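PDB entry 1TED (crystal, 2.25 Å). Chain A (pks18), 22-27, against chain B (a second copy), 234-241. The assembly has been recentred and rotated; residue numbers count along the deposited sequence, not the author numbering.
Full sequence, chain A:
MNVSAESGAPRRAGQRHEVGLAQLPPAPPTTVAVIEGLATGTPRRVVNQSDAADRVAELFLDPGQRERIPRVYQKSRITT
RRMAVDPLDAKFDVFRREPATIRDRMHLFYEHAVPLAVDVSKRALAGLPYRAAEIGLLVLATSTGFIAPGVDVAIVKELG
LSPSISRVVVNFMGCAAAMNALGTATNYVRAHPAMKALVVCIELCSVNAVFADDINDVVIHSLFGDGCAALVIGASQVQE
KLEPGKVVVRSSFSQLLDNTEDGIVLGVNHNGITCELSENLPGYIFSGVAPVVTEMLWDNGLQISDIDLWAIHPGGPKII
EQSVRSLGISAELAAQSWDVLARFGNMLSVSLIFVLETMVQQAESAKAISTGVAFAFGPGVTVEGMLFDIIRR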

# COMPACT_ATOMS: atom_id res chain seq x y z
N ALA A 22 -37.42 -5.29 -4.33
CA ALA A 22 -36.49 -5.30 -3.17
C ALA A 22 -35.03 -5.33 -3.64
O ALA A 22 -34.50 -6.40 -3.99
CB ALA A 22 -36.79 -6.50 -2.27
N GLN A 23 -34.40 -4.16 -3.64
CA GLN A 23 -33.01 -3.99 -4.05
C GLN A 23 -32.11 -3.74 -2.84
O GLN A 23 -31.02 -3.18 -2.96
CB GLN A 23 -32.90 -2.82 -5.03
CG GLN A 23 -33.81 -2.96 -6.23
CD GLN A 23 -34.06 -1.65 -6.94
OE1 GLN A 23 -34.56 -0.69 -6.34
NE2 GLN A 23 -33.72 -1.60 -8.23
N LEU A 24 -32.58 -4.15 -1.66
CA LEU A 24 -31.86 -4.00 -0.41
C LEU A 24 -30.42 -4.50 -0.55
O LEU A 24 -30.11 -5.25 -1.48
CB LEU A 24 -32.54 -4.83 0.68
CG LEU A 24 -33.96 -4.47 1.12
CD1 LEU A 24 -34.61 -5.68 1.77
CD2 LEU A 24 -33.90 -3.29 2.09
N PRO A 25 -29.53 -4.10 0.37
CA PRO A 25 -28.14 -4.55 0.28
C PRO A 25 -28.09 -6.03 0.65
O PRO A 25 -28.91 -6.51 1.43
CB PRO A 25 -27.43 -3.70 1.33
CG PRO A 25 -28.32 -2.51 1.50
CD PRO A 25 -29.69 -3.11 1.44
N PRO A 26 -27.13 -6.77 0.08
CA PRO A 26 -27.00 -8.20 0.39
C PRO A 26 -26.71 -8.36 1.88
O PRO A 26 -26.14 -7.48 2.50
CB PRO A 26 -25.80 -8.63 -0.46
CG PRO A 26 -25.79 -7.64 -1.59
CD PRO A 26 -26.13 -6.34 -0.92
N ALA A 27 -27.10 -9.49 2.45
CA ALA A 27 -26.84 -9.76 3.86
C ALA A 27 -25.33 -9.84 4.09
O ALA A 27 -24.61 -10.39 3.26
CB ALA A 27 -27.50 -11.09 4.28
N GLY B 234 -19.50 -1.15 -5.10
CA GLY B 234 -20.59 -1.47 -4.19
C GLY B 234 -20.94 -2.93 -4.30
O GLY B 234 -20.43 -3.63 -5.17
N ALA B 235 -21.80 -3.41 -3.39
CA ALA B 235 -22.22 -4.80 -3.39
C ALA B 235 -23.69 -4.84 -3.77
O ALA B 235 -24.45 -3.94 -3.45
CB ALA B 235 -22.01 -5.42 -2.02
N SER B 236 -24.09 -5.91 -4.44
CA SER B 236 -25.47 -6.03 -4.86
C SER B 236 -25.91 -7.49 -4.91
O SER B 236 -25.09 -8.38 -5.08
CB SER B 236 -25.62 -5.36 -6.24
OG SER B 236 -26.85 -5.68 -6.85
N GLN B 237 -27.21 -7.73 -4.74
CA GLN B 237 -27.75 -9.08 -4.81
C GLN B 237 -27.60 -9.56 -6.25
O GLN B 237 -27.46 -8.75 -7.17
CB GLN B 237 -29.23 -9.09 -4.43
CG GLN B 237 -29.53 -8.87 -2.96
CD GLN B 237 -31.03 -8.84 -2.70
OE1 GLN B 237 -31.59 -7.79 -2.38
NE2 GLN B 237 -31.69 -9.99 -2.84
N VAL B 238 -27.62 -10.88 -6.46
CA VAL B 238 -27.49 -11.42 -7.80
C VAL B 238 -28.76 -11.10 -8.58
O VAL B 238 -28.71 -10.81 -9.78
CB VAL B 238 -27.32 -12.96 -7.78
CG1 VAL B 238 -26.92 -13.44 -9.18
CG2 VAL B 238 -26.27 -13.35 -6.75
N GLN B 239 -29.89 -11.14 -7.89
CA GLN B 239 -31.19 -10.87 -8.47
C GLN B 239 -31.38 -9.44 -8.96
O GLN B 239 -32.14 -9.21 -9.90
CB GLN B 239 -32.29 -11.16 -7.45
CG GLN B 239 -32.26 -12.55 -6.88
CD GLN B 239 -33.21 -12.71 -5.71
OE1 GLN B 239 -34.39 -12.37 -5.79
NE2 GLN B 239 -32.68 -13.23 -4.60
N GLU B 240 -30.72 -8.48 -8.33
CA GLU B 240 -30.90 -7.08 -8.73
C GLU B 240 -30.59 -6.84 -10.20
O GLU B 240 -29.53 -7.23 -10.70
CB GLU B 240 -30.04 -6.15 -7.88
CG GLU B 240 -30.55 -4.71 -7.87
CD GLU B 240 -29.55 -3.72 -7.30
OE1 GLU B 240 -28.98 -3.99 -6.22
OE2 GLU B 240 -29.33 -2.67 -7.93
N LYS B 241 -31.53 -6.21 -10.90
CA LYS B 241 -31.32 -5.90 -12.31
C LYS B 241 -30.60 -4.57 -12.38
O LYS B 241 -31.16 -3.51 -12.12
CB LYS B 241 -32.66 -5.85 -13.05
CG LYS B 241 -33.32 -7.21 -13.13
CD LYS B 241 -34.60 -7.20 -13.96
CE LYS B 241 -35.22 -8.60 -14.02
NZ LYS B 241 -36.49 -8.63 -14.81
O HOH W 1 -28.58 -5.27 -3.99

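The chain A segment has no regular secondary structure and lies along a strand end and turn of chain B, burying 324 Å² in all; no clear direct hydrogen bond crosses, and packing and one bridging water are the clear links across the contact. A:Ala22 is only lightly covered. A:Gln23 lays its aliphatic part along that of B:Glu240, CG to CG at 4.0 Å, so two polar residues meet through their methylenes while the A:Gln23 amide makes no hydrogen bond to this B stretch. A:Leu24 contributes mainly its backbone: its O lies 2.9 Å from water 1. That water accepts from B:Gln237 N at 2.9 Å and lies 2.6 Å from B:Glu240 OE1, a carboxylate well suited to receive a water proton. A:Leu24 O also sits 3.1 Å from the atom modelled as B:Gln237 OE1, an amide probably turned over in the model; turned back, it may donate here. A:Pro25 points away and adds almost nothing. A:Pro26 is the buried anchor, with 75 Å² of its own surface covered by the B stretch, the most of any residue here. Its CG rests 3.3 Å from B:Ser236 C and its CD 4.4 Å from B:Ala235 CB, whose small methyl points toward the proline. A compact ring with no backbone NH to satisfy suits this close packing against main chain. A:Ala27 has already left the contact.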